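Local coordinates for protein glucose 1-dehydrogenase (Haloferax mediterranei, PDB 2VWH) that oxidises D-glucose and several other aldose sugars with NADP(+) or NAD(+), preferring NADP(+), with the help of a catalytic zinc ion, at residues V84-R89 and Y134-P139; F147-I152 and E307-A312. One frame throughout, in Å; residues are numbered along the deposited sequence.

Contact 1: V84-R89 and Y134-P139; sequences VPTVRR and YLVRIP. With BGC (beta-D-glucopyranose), chain C.
V84 and V136 form an antiparallel hydrogen-bonded pair, the core of a short strand pairing in the GroES-like domain of this zinc-dependent alcohol dehydrogenase relative. Each backbone N donates to the other residue's O at 2.9 Å, and the ladder runs on to T86 N, which gives a nearly straight bond (167°) to Y134 O in that carbonyl's plane. The buried half of the contact is close-knit on both faces of the sheet. On one, P85 CB meets L135 CD2 at 4.0 Å, and P85 also touches F128 and Y123; on the other, V84 CG2 rests against both the CG2 and CD1 methyls of I138, while F309 of helix 306-318 packs against T86 and V136. The opposite character appears at the ends: R137 turns away from the partner strand to the protein's outside, and R89 remains partly exposed where the pairing has stopped. The turn after the pairing borders the sugar site, with V87 beside glucose O3 and R88 in a salt bridge with the substrate-binding E114. Here side chains take over from backbone. The OG1 of T86 presses on Y134 CB at 3.3 Å. Because the arginine chain of R89 bends at chi2 (-74°), it folds back, laying a face of its guanidinium over Y134 CB, with CZ 3.6 Å from that carbon and the group tilted 20° from the tyrosine ring. An alanine in place of R89 would remove the guanidinium and would probably uncover that side of Y134 CB and leave R88 O and S130 OG without this donor. R89 NH1 reaches R88 O at 2.8 Å, with the oxygen in the guanidinium plane but the nitrogen well above the carbonyl plane.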
ATOM      1  N   VAL A  84      21.323 -22.469   5.434  1.00 21.28           N
ATOM      2  CA  VAL A  84      21.205 -21.436   4.414  1.00 21.55           C
ATOM      3  C   VAL A  84      21.472 -20.094   5.091  1.00 24.73           C
ATOM      4  O   VAL A  84      20.850 -19.774   6.103  1.00 24.73           O
ATOM      5  CB  VAL A  84      19.800 -21.462   3.792  1.00 26.72           C
ATOM      6  CG1 VAL A  84      19.531 -20.201   2.938  1.00 28.92           C
ATOM      7  CG2 VAL A  84      19.625 -22.761   2.974  1.00 26.80           C
ATOM      8  N   PRO A  85      22.423 -19.313   4.560  1.00 20.79           N
ATOM      9  CA  PRO A  85      22.687 -18.004   5.140  1.00 19.72           C
ATOM     10  C   PRO A  85      21.681 -16.933   4.698  1.00 22.15           C
ATOM     11  O   PRO A  85      21.242 -16.928   3.547  1.00 23.15           O
ATOM     12  CB  PRO A  85      24.078 -17.672   4.599  1.00 25.87           C
ATOM     13  CG  PRO A  85      24.087 -18.317   3.241  1.00 22.77           C
ATOM     14  CD  PRO A  85      23.301 -19.592   3.408  1.00 21.79           C
ATOM     15  N   THR A  86      21.356 -16.004   5.603  1.00 22.63           N
ATOM     16  CA  THR A  86      20.672 -14.774   5.206  1.00 23.75           C
ATOM     17  C   THR A  86      21.665 -13.882   4.445  1.00 26.79           C
ATOM     18  O   THR A  86      22.873 -14.140   4.413  1.00 22.65           O
ATOM     19  CB  THR A  86      20.040 -14.005   6.412  1.00 23.98           C
ATOM     20  OG1 THR A  86      21.074 -13.483   7.270  1.00 24.86           O
ATOM     21  CG2 THR A  86      19.086 -14.930   7.226  1.00 23.86           C
ATOM     22  N   VAL A  87      21.159 -12.823   3.844  1.00 22.65           N
ATOM     23  CA  VAL A  87      21.961 -12.032   2.919  1.00 23.21           C
ATOM     24  C   VAL A  87      22.529 -10.734   3.530  1.00 26.75           C
ATOM     25  O   VAL A  87      23.678 -10.350   3.231  1.00 23.44           O
ATOM     26  CB  VAL A  87      21.148 -11.759   1.646  1.00 24.76           C
ATOM     27  CG1 VAL A  87      21.920 -10.850   0.681  1.00 25.35           C
ATOM     28  CG2 VAL A  87      20.777 -13.110   0.988  1.00 23.58           C
ATOM     29  N   ARG A  88      21.763 -10.098   4.415  1.00 21.88           N
ATOM     30  CA  ARG A  88      22.157  -8.794   4.958  1.00 20.82           C
ATOM     31  C   ARG A  88      23.041  -8.867   6.201  1.00 22.37           C
ATOM     32  O   ARG A  88      22.841  -9.709   7.082  1.00 24.43           O
ATOM     33  CB  ARG A  88      20.933  -7.909   5.232  1.00 18.34           C
ATOM     34  CG  ARG A  88      20.417  -7.297   3.966  1.00 25.04           C
ATOM     35  CD  ARG A  88      19.255  -6.368   4.187  1.00 23.60           C
ATOM     36  NE  ARG A  88      18.824  -5.816   2.907  1.00 23.11           N
ATOM     37  CZ  ARG A  88      17.970  -4.804   2.773  1.00 32.42           C
ATOM     38  NH1 ARG A  88      17.429  -4.237   3.838  1.00 27.95           N
ATOM     39  NH2 ARG A  88      17.658  -4.354   1.564  1.00 25.61           N
ATOM     40  N   ARG A  89      24.025  -7.972   6.237  1.00 27.84           N
ATOM     41  CA  ARG A  89      24.960  -7.859   7.352  1.00 24.40           C
ATOM     42  C   ARG A  89      25.138  -6.380   7.695  1.00 21.62           C
ATOM     43  O   ARG A  89      24.931  -5.514   6.840  1.00 25.75           O
ATOM     44  CB  ARG A  89      26.320  -8.464   6.985  1.00 26.54           C
ATOM     45  CG  ARG A  89      26.301  -9.942   6.604  1.00 24.13           C
ATOM     46  CD  ARG A  89      26.108 -10.831   7.826  1.00 31.13           C
ATOM     47  NE  ARG A  89      26.088 -12.241   7.442  1.00 27.90           N
ATOM     48  CZ  ARG A  89      25.038 -12.884   6.932  1.00 24.58           C
ATOM     49  NH1 ARG A  89      23.879 -12.263   6.761  1.00 28.39           N
ATOM     50  NH2 ARG A  89      25.155 -14.167   6.600  1.00 27.56           N
ATOM     51  N   TYR A 134      22.593 -15.602  11.698  1.00 26.35           N
ATOM     52  CA  TYR A 134      22.240 -15.439  10.267  1.00 23.30           C
ATOM     53  C   TYR A 134      22.322 -16.748   9.477  1.00 28.77           C
ATOM     54  O   TYR A 134      22.255 -16.743   8.247  1.00 27.39           O
ATOM     55  CB  TYR A 134      23.140 -14.375   9.632  1.00 26.24           C
ATOM     56  CG  TYR A 134      23.020 -13.035  10.312  1.00 31.33           C
ATOM     57  CD1 TYR A 134      21.768 -12.487  10.597  1.00 35.77           C
ATOM     58  CD2 TYR A 134      24.149 -12.316  10.684  1.00 35.58           C
ATOM     59  CE1 TYR A 134      21.647 -11.264  11.236  1.00 37.57           C
ATOM     60  CE2 TYR A 134      24.035 -11.082  11.321  1.00 35.41           C
ATOM     61  CZ  TYR A 134      22.780 -10.564  11.587  1.00 39.99           C
ATOM     62  OH  TYR A 134      22.655  -9.355  12.222  1.00 42.15           O
ATOM     63  N   LEU A 135      22.457 -17.869  10.185  1.00 26.02           N
ATOM     64  CA  LEU A 135      22.465 -19.179   9.544  1.00 25.99           C
ATOM     65  C   LEU A 135      21.169 -19.914   9.900  1.00 32.09           C
ATOM     66  O   LEU A 135      20.873 -20.114  11.067  1.00 26.53           O
ATOM     67  CB  LEU A 135      23.693 -19.988   9.977  1.00 27.04           C
ATOM     68  CG  LEU A 135      25.043 -19.540   9.403  1.00 32.32           C
ATOM     69  CD1 LEU A 135      26.187 -20.341  10.026  1.00 22.74           C
ATOM     70  CD2 LEU A 135      25.074 -19.661   7.874  1.00 25.73           C
ATOM     71  N   VAL A 136      20.377 -20.283   8.898  1.00 26.89           N
ATOM     72  CA  VAL A 136      19.098 -20.965   9.149  1.00 24.65           C
ATOM     73  C   VAL A 136      19.245 -22.450   8.846  1.00 28.97           C
ATOM     74  O   VAL A 136      19.558 -22.824   7.726  1.00 24.08           O
ATOM     75  CB  VAL A 136      17.973 -20.350   8.305  1.00 28.16           C
ATOM     76  CG1 VAL A 136      16.644 -21.054   8.583  1.00 25.02           C
ATOM     77  CG2 VAL A 136      17.874 -18.841   8.583  1.00 24.63           C
ATOM     78  N   ARG A 137      19.051 -23.293   9.858  1.00 23.42           N
ATOM     79  CA  ARG A 137      19.045 -24.751   9.659  1.00 22.68           C
ATOM     80  C   ARG A 137      17.857 -25.171   8.839  1.00 24.03           C
ATOM     81  O   ARG A 137      16.746 -24.743   9.123  1.00 28.39           O
ATOM     82  CB  ARG A 137      18.951 -25.482  10.998  1.00 35.54           C
ATOM     83  CG  ARG A 137      20.222 -25.510  11.776  1.00 40.30           C
ATOM     84  CD  ARG A 137      19.991 -25.951  13.220  1.00 54.81           C
ATOM     85  NE  ARG A 137      19.376 -24.881  14.011  1.00 56.51           N
ATOM     86  CZ  ARG A 137      19.393 -24.803  15.342  1.00 61.40           C
ATOM     87  NH1 ARG A 137      19.999 -25.729  16.075  1.00 71.47           N
ATOM     88  NH2 ARG A 137      18.794 -23.784  15.947  1.00 66.71           N
ATOM     89  N   ILE A 138      18.075 -26.022   7.841  1.00 23.75           N
ATOM     90  CA  ILE A 138      16.981 -26.561   7.041  1.00 22.19           C
ATOM     91  C   ILE A 138      17.018 -28.100   7.082  1.00 24.18           C
ATOM     92  O   ILE A 138      18.050 -28.684   7.396  1.00 25.50           O
ATOM     93  CB  ILE A 138      17.025 -26.044   5.568  1.00 28.36           C
ATOM     94  CG1 ILE A 138      18.209 -26.659   4.801  1.00 25.25           C
ATOM     95  CG2 ILE A 138      17.058 -24.491   5.527  1.00 24.83           C
ATOM     96  CD1 ILE A 138      18.191 -26.348   3.307  1.00 23.52           C
ATOM     97  N   PRO A 139      15.894 -28.759   6.767  1.00 26.00           N
ATOM     98  CA  PRO A 139      15.917 -30.226   6.723  1.00 31.81           C
ATOM     99  C   PRO A 139      16.976 -30.757   5.775  1.00 31.37           C
ATOM    100  O   PRO A 139      17.162 -30.210   4.685  1.00 27.57           O
ATOM    101  CB  PRO A 139      14.520 -30.584   6.219  1.00 31.69           C
ATOM    102  CG  PRO A 139      13.674 -29.429   6.619  1.00 32.28           C
ATOM    103  CD  PRO A 139      14.553 -28.222   6.487  1.00 30.75           C
TER
HETATM  104  C2  BGC C 600      18.202 -10.779  -3.115  1.00 25.49           C
HETATM  105  C3  BGC C 600      17.681 -10.015  -1.906  1.00 29.98           C
HETATM  106  C4  BGC C 600      18.084  -8.559  -2.069  1.00 25.18           C
HETATM  107  C5  BGC C 600      17.578  -8.002  -3.424  1.00 20.82           C
HETATM  108  C6  BGC C 600      17.991  -6.536  -3.582  1.00 28.97           C
HETATM  109  C1  BGC C 600      17.699 -10.148  -4.398  1.00 27.92           C
HETATM  110  O1  BGC C 600      18.065 -11.002  -5.448  1.00 29.84           O
HETATM  111  O2  BGC C 600      17.569 -12.026  -3.114  1.00 21.16           O
HETATM  112  O3  BGC C 600      18.223 -10.564  -0.720  1.00 29.10           O
HETATM  113  O4  BGC C 600      17.644  -7.822  -0.955  1.00 27.35           O
HETATM  114  O5  BGC C 600      18.082  -8.800  -4.517  1.00 30.39           O
HETATM  115  O6  BGC C 600      19.388  -6.496  -3.723  1.00 26.72           O

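Contact 2: F147-I152 and E307-A312; sequences FLIEPI and EHFEAA. With BGC (beta-D-glucopyranose), chain C.
I152 and A312 meet where helix 149-165 packs against helix 306-318 beside the active site, an example of two helices joined by small and branched apolar side chains. Methyl contacts come first. I152 CG2 sits 3.4 Å from A312 CB, tighter than usual for carbon atoms, and the same alanine methyl is approached by I149 CG2 at 3.9 Å. I149 also sends that branch to the F309 ring, 4.0 Å from CD2. I152 also touches L187 and M191 of helix 183-193. Next comes the aromatic contact: F309 brings CZ within 3.9 Å of E150 CG, so the ring meets the aliphatic part of the glutamate while the carboxylate plane stands 67° from it. Polar contacts lie beyond that point. The E150 chain leaves with CG anti to the backbone N (chi1 -165°) and bends at chi2, carrying the carboxylate to the glucose, whose O3 donates to E150 OE2 at 3.1 Å. E150 binds the substrate and is a known ligand of the catalytic zinc ion, which lies here about 4 Å from the nearest atom of its side chain, with H63 and E64 close by. The chemistry implies a division of labour: F309 packs against the aliphatic stem of E150, which probably helps to place it, while its carboxylate turns to the sugar.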
ATOM      1  N   PHE A 147      19.387 -23.902  -2.269  1.00 24.34           N
ATOM      2  CA  PHE A 147      19.564 -22.542  -2.791  1.00 26.25           C
ATOM      3  C   PHE A 147      18.221 -21.909  -3.173  1.00 25.54           C
ATOM      4  O   PHE A 147      18.168 -20.713  -3.441  1.00 29.97           O
ATOM      5  CB  PHE A 147      20.540 -22.504  -3.994  1.00 23.70           C
ATOM      6  CG  PHE A 147      20.135 -23.392  -5.148  1.00 25.24           C
ATOM      7  CD1 PHE A 147      19.322 -22.921  -6.149  1.00 24.89           C
ATOM      8  CD2 PHE A 147      20.577 -24.711  -5.221  1.00 26.18           C
ATOM      9  CE1 PHE A 147      18.925 -23.744  -7.198  1.00 25.55           C
ATOM     10  CE2 PHE A 147      20.194 -25.529  -6.260  1.00 24.46           C
ATOM     11  CZ  PHE A 147      19.367 -25.052  -7.254  1.00 26.35           C
ATOM     12  N   LEU A 148      17.147 -22.701  -3.220  1.00 20.49           N
ATOM     13  CA  LEU A 148      15.816 -22.149  -3.493  1.00 19.45           C
ATOM     14  C   LEU A 148      15.154 -21.521  -2.273  1.00 18.79           C
ATOM     15  O   LEU A 148      14.163 -20.790  -2.410  1.00 21.59           O
ATOM     16  CB  LEU A 148      14.900 -23.201  -4.119  1.00 22.38           C
ATOM     17  CG  LEU A 148      15.240 -23.642  -5.545  1.00 28.35           C
ATOM     18  CD1 LEU A 148      14.235 -24.685  -6.022  1.00 26.66           C
ATOM     19  CD2 LEU A 148      15.281 -22.461  -6.516  1.00 22.88           C
ATOM     20  N   ILE A 149      15.684 -21.793  -1.079  1.00 19.58           N
ATOM     21  CA  ILE A 149      15.061 -21.289   0.144  1.00 21.49           C
ATOM     22  C   ILE A 149      15.091 -19.764   0.192  1.00 22.37           C
ATOM     23  O   ILE A 149      14.109 -19.128   0.592  1.00 22.12           O
ATOM     24  CB  ILE A 149      15.703 -21.904   1.413  1.00 25.03           C
ATOM     25  CG1 ILE A 149      15.455 -23.426   1.456  1.00 29.21           C
ATOM     26  CG2 ILE A 149      15.173 -21.226   2.689  1.00 23.77           C
ATOM     27  CD1 ILE A 149      13.995 -23.819   1.476  1.00 26.04           C
ATOM     28  N   GLU A 150      16.193 -19.169  -0.251  1.00 24.68           N
ATOM     29  CA  GLU A 150      16.281 -17.712  -0.271  1.00 21.22           C
ATOM     30  C   GLU A 150      15.213 -17.044  -1.149  1.00 21.07           C
ATOM     31  O   GLU A 150      14.490 -16.169  -0.662  1.00 21.78           O
ATOM     32  CB  GLU A 150      17.703 -17.237  -0.604  1.00 23.49           C
ATOM     33  CG  GLU A 150      17.967 -15.754  -0.302  1.00 20.28           C
ATOM     34  CD  GLU A 150      17.608 -14.823  -1.427  1.00 24.07           C
ATOM     35  OE1 GLU A 150      17.278 -15.309  -2.527  1.00 21.91           O
ATOM     36  OE2 GLU A 150      17.667 -13.587  -1.224  1.00 23.47           O
ATOM     37  N   PRO A 151      15.124 -17.407  -2.448  1.00 22.41           N
ATOM     38  CA  PRO A 151      14.066 -16.757  -3.254  1.00 22.90           C
ATOM     39  C   PRO A 151      12.627 -17.043  -2.797  1.00 21.74           C
ATOM     40  O   PRO A 151      11.767 -16.161  -2.894  1.00 24.93           O
ATOM     41  CB  PRO A 151      14.319 -17.278  -4.679  1.00 24.70           C
ATOM     42  CG  PRO A 151      15.221 -18.462  -4.526  1.00 25.08           C
ATOM     43  CD  PRO A 151      15.997 -18.271  -3.270  1.00 21.54           C
ATOM     44  N   ILE A 152      12.373 -18.235  -2.270  1.00 23.08           N
ATOM     45  CA  ILE A 152      11.071 -18.525  -1.661  1.00 26.20           C
ATOM     46  C   ILE A 152      10.798 -17.541  -0.509  1.00 25.34           C
ATOM     47  O   ILE A 152       9.689 -17.013  -0.384  1.00 21.21           O
ATOM     48  CB  ILE A 152      10.970 -19.981  -1.183  1.00 23.73           C
ATOM     49  CG1 ILE A 152      11.025 -20.935  -2.386  1.00 30.04           C
ATOM     50  CG2 ILE A 152       9.644 -20.222  -0.415  1.00 19.25           C
ATOM     51  CD1 ILE A 152      11.157 -22.398  -2.007  1.00 23.04           C
ATOM     52  N   GLU A 307      12.594 -15.526   9.920  1.00 23.01           N
ATOM     53  CA  GLU A 307      11.252 -16.090   9.982  1.00 22.85           C
ATOM     54  C   GLU A 307      10.718 -16.457   8.600  1.00 26.07           C
ATOM     55  O   GLU A 307       9.973 -17.422   8.449  1.00 24.73           O
ATOM     56  CB  GLU A 307      10.285 -15.132  10.702  1.00 32.20           C
ATOM     57  CG  GLU A 307      10.087 -13.737  10.045  1.00 54.37           C
ATOM     58  CD  GLU A 307      11.059 -12.634  10.533  1.00 76.02           C
ATOM     59  OE1 GLU A 307      12.196 -12.932  11.001  1.00 53.16           O
ATOM     60  OE2 GLU A 307      10.667 -11.447  10.421  1.00 63.29           O
ATOM     61  N   HIS A 308      11.107 -15.683   7.589  1.00 20.48           N
ATOM     62  CA  HIS A 308      10.694 -15.943   6.207  1.00 20.68           C
ATOM     63  C   HIS A 308      11.410 -17.177   5.625  1.00 21.61           C
ATOM     64  O   HIS A 308      10.831 -17.918   4.831  1.00 22.64           O
ATOM     65  CB  HIS A 308      10.965 -14.701   5.358  1.00 23.00           C
ATOM     66  CG  HIS A 308      10.315 -13.462   5.893  1.00 23.45           C
ATOM     67  ND1 HIS A 308      11.021 -12.323   6.202  1.00 24.66           N
ATOM     68  CD2 HIS A 308       9.022 -13.199   6.205  1.00 22.68           C
ATOM     69  CE1 HIS A 308      10.192 -11.400   6.660  1.00 25.65           C
ATOM     70  NE2 HIS A 308       8.976 -11.910   6.684  1.00 24.96           N
ATOM     71  N   PHE A 309      12.669 -17.375   6.020  1.00 20.33           N
ATOM     72  CA  PHE A 309      13.455 -18.552   5.609  1.00 17.09           C
ATOM     73  C   PHE A 309      12.857 -19.810   6.227  1.00 27.11           C
ATOM     74  O   PHE A 309      12.735 -20.839   5.560  1.00 25.10           O
ATOM     75  CB  PHE A 309      14.929 -18.416   6.037  1.00 21.29           C
ATOM     76  CG  PHE A 309      15.770 -17.507   5.149  1.00 22.34           C
ATOM     77  CD1 PHE A 309      15.577 -16.140   5.138  1.00 24.88           C
ATOM     78  CD2 PHE A 309      16.790 -18.028   4.368  1.00 29.41           C
ATOM     79  CE1 PHE A 309      16.357 -15.303   4.338  1.00 27.14           C
ATOM     80  CE2 PHE A 309      17.586 -17.191   3.559  1.00 25.96           C
ATOM     81  CZ  PHE A 309      17.368 -15.840   3.540  1.00 23.75           C
ATOM     82  N   GLU A 310      12.489 -19.729   7.507  1.00 22.64           N
ATOM     83  CA  GLU A 310      11.810 -20.839   8.185  1.00 24.02           C
ATOM     84  C   GLU A 310      10.508 -21.227   7.496  1.00 22.77           C
ATOM     85  O   GLU A 310      10.261 -22.409   7.220  1.00 27.25           O
ATOM     86  CB  GLU A 310      11.553 -20.485   9.647  1.00 27.56           C
ATOM     87  CG  GLU A 310      12.839 -20.402  10.426  1.00 27.92           C
ATOM     88  CD  GLU A 310      12.640 -20.083  11.887  1.00 34.72           C
ATOM     89  OE1 GLU A 310      11.497 -19.865  12.312  1.00 34.94           O
ATOM     90  OE2 GLU A 310      13.655 -20.025  12.599  1.00 31.69           O
ATOM     91  N   ALA A 311       9.708 -20.221   7.170  1.00 27.49           N
ATOM     92  CA  ALA A 311       8.443 -20.438   6.489  1.00 27.53           C
ATOM     93  C   ALA A 311       8.672 -21.085   5.130  1.00 27.36           C
ATOM     94  O   ALA A 311       7.916 -21.973   4.718  1.00 22.63           O
ATOM     95  CB  ALA A 311       7.707 -19.102   6.321  1.00 25.16           C
ATOM     96  N   ALA A 312       9.718 -20.636   4.438  1.00 23.08           N
ATOM     97  CA  ALA A 312      10.090 -21.206   3.145  1.00 28.07           C
ATOM     98  C   ALA A 312      10.336 -22.725   3.185  1.00 24.53           C
ATOM     99  O   ALA A 312      10.042 -23.411   2.206  1.00 25.04           O
ATOM    100  CB  ALA A 312      11.325 -20.470   2.553  1.00 23.43           C
TER
HETATM  101  C2  BGC C 600      18.202 -10.779  -3.115  1.00 25.49           C
HETATM  102  C3  BGC C 600      17.681 -10.015  -1.906  1.00 29.98           C
HETATM  103  C4  BGC C 600      18.084  -8.559  -2.069  1.00 25.18           C
HETATM  104  C5  BGC C 600      17.578  -8.002  -3.424  1.00 20.82           C
HETATM  105  C6  BGC C 600      17.991  -6.536  -3.582  1.00 28.97           C
HETATM  106  C1  BGC C 600      17.699 -10.148  -4.398  1.00 27.92           C
HETATM  107  O1  BGC C 600      18.065 -11.002  -5.448  1.00 29.84           O
HETATM  108  O2  BGC C 600      17.569 -12.026  -3.114  1.00 21.16           O
HETATM  109  O3  BGC C 600      18.223 -10.564  -0.720  1.00 29.10           O
HETATM  110  O4  BGC C 600      17.644  -7.822  -0.955  1.00 27.35           O
HETATM  111  O5  BGC C 600      18.082  -8.800  -4.517  1.00 30.39           O
HETATM  112  O6  BGC C 600      19.388  -6.496  -3.723  1.00 26.72           O

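In the fold
From the N terminus, contact 1 comes first: strand 82-85 leads through strand 88-89 into an excursion of 44 residues, which includes strands 113-115 and 119-120 of the same small sheet as 88-89, and the return through strand 135-137 closes it within the GroES-like domain. The chain then enters helix 149-165 and opens contact 2, a far longer loop whose 154 residues hold all six strands of the parallel Rossmann-type sheet before helix 306-318 shuts it. The loops follow in series and neither nest nor cross. They nevertheless meet, since F309 of contact 2 packs by CE2 on V84 CG1 at 3.6 Å. The strand pair and the helix pair are thus joined beside the glucose that both contacts touch.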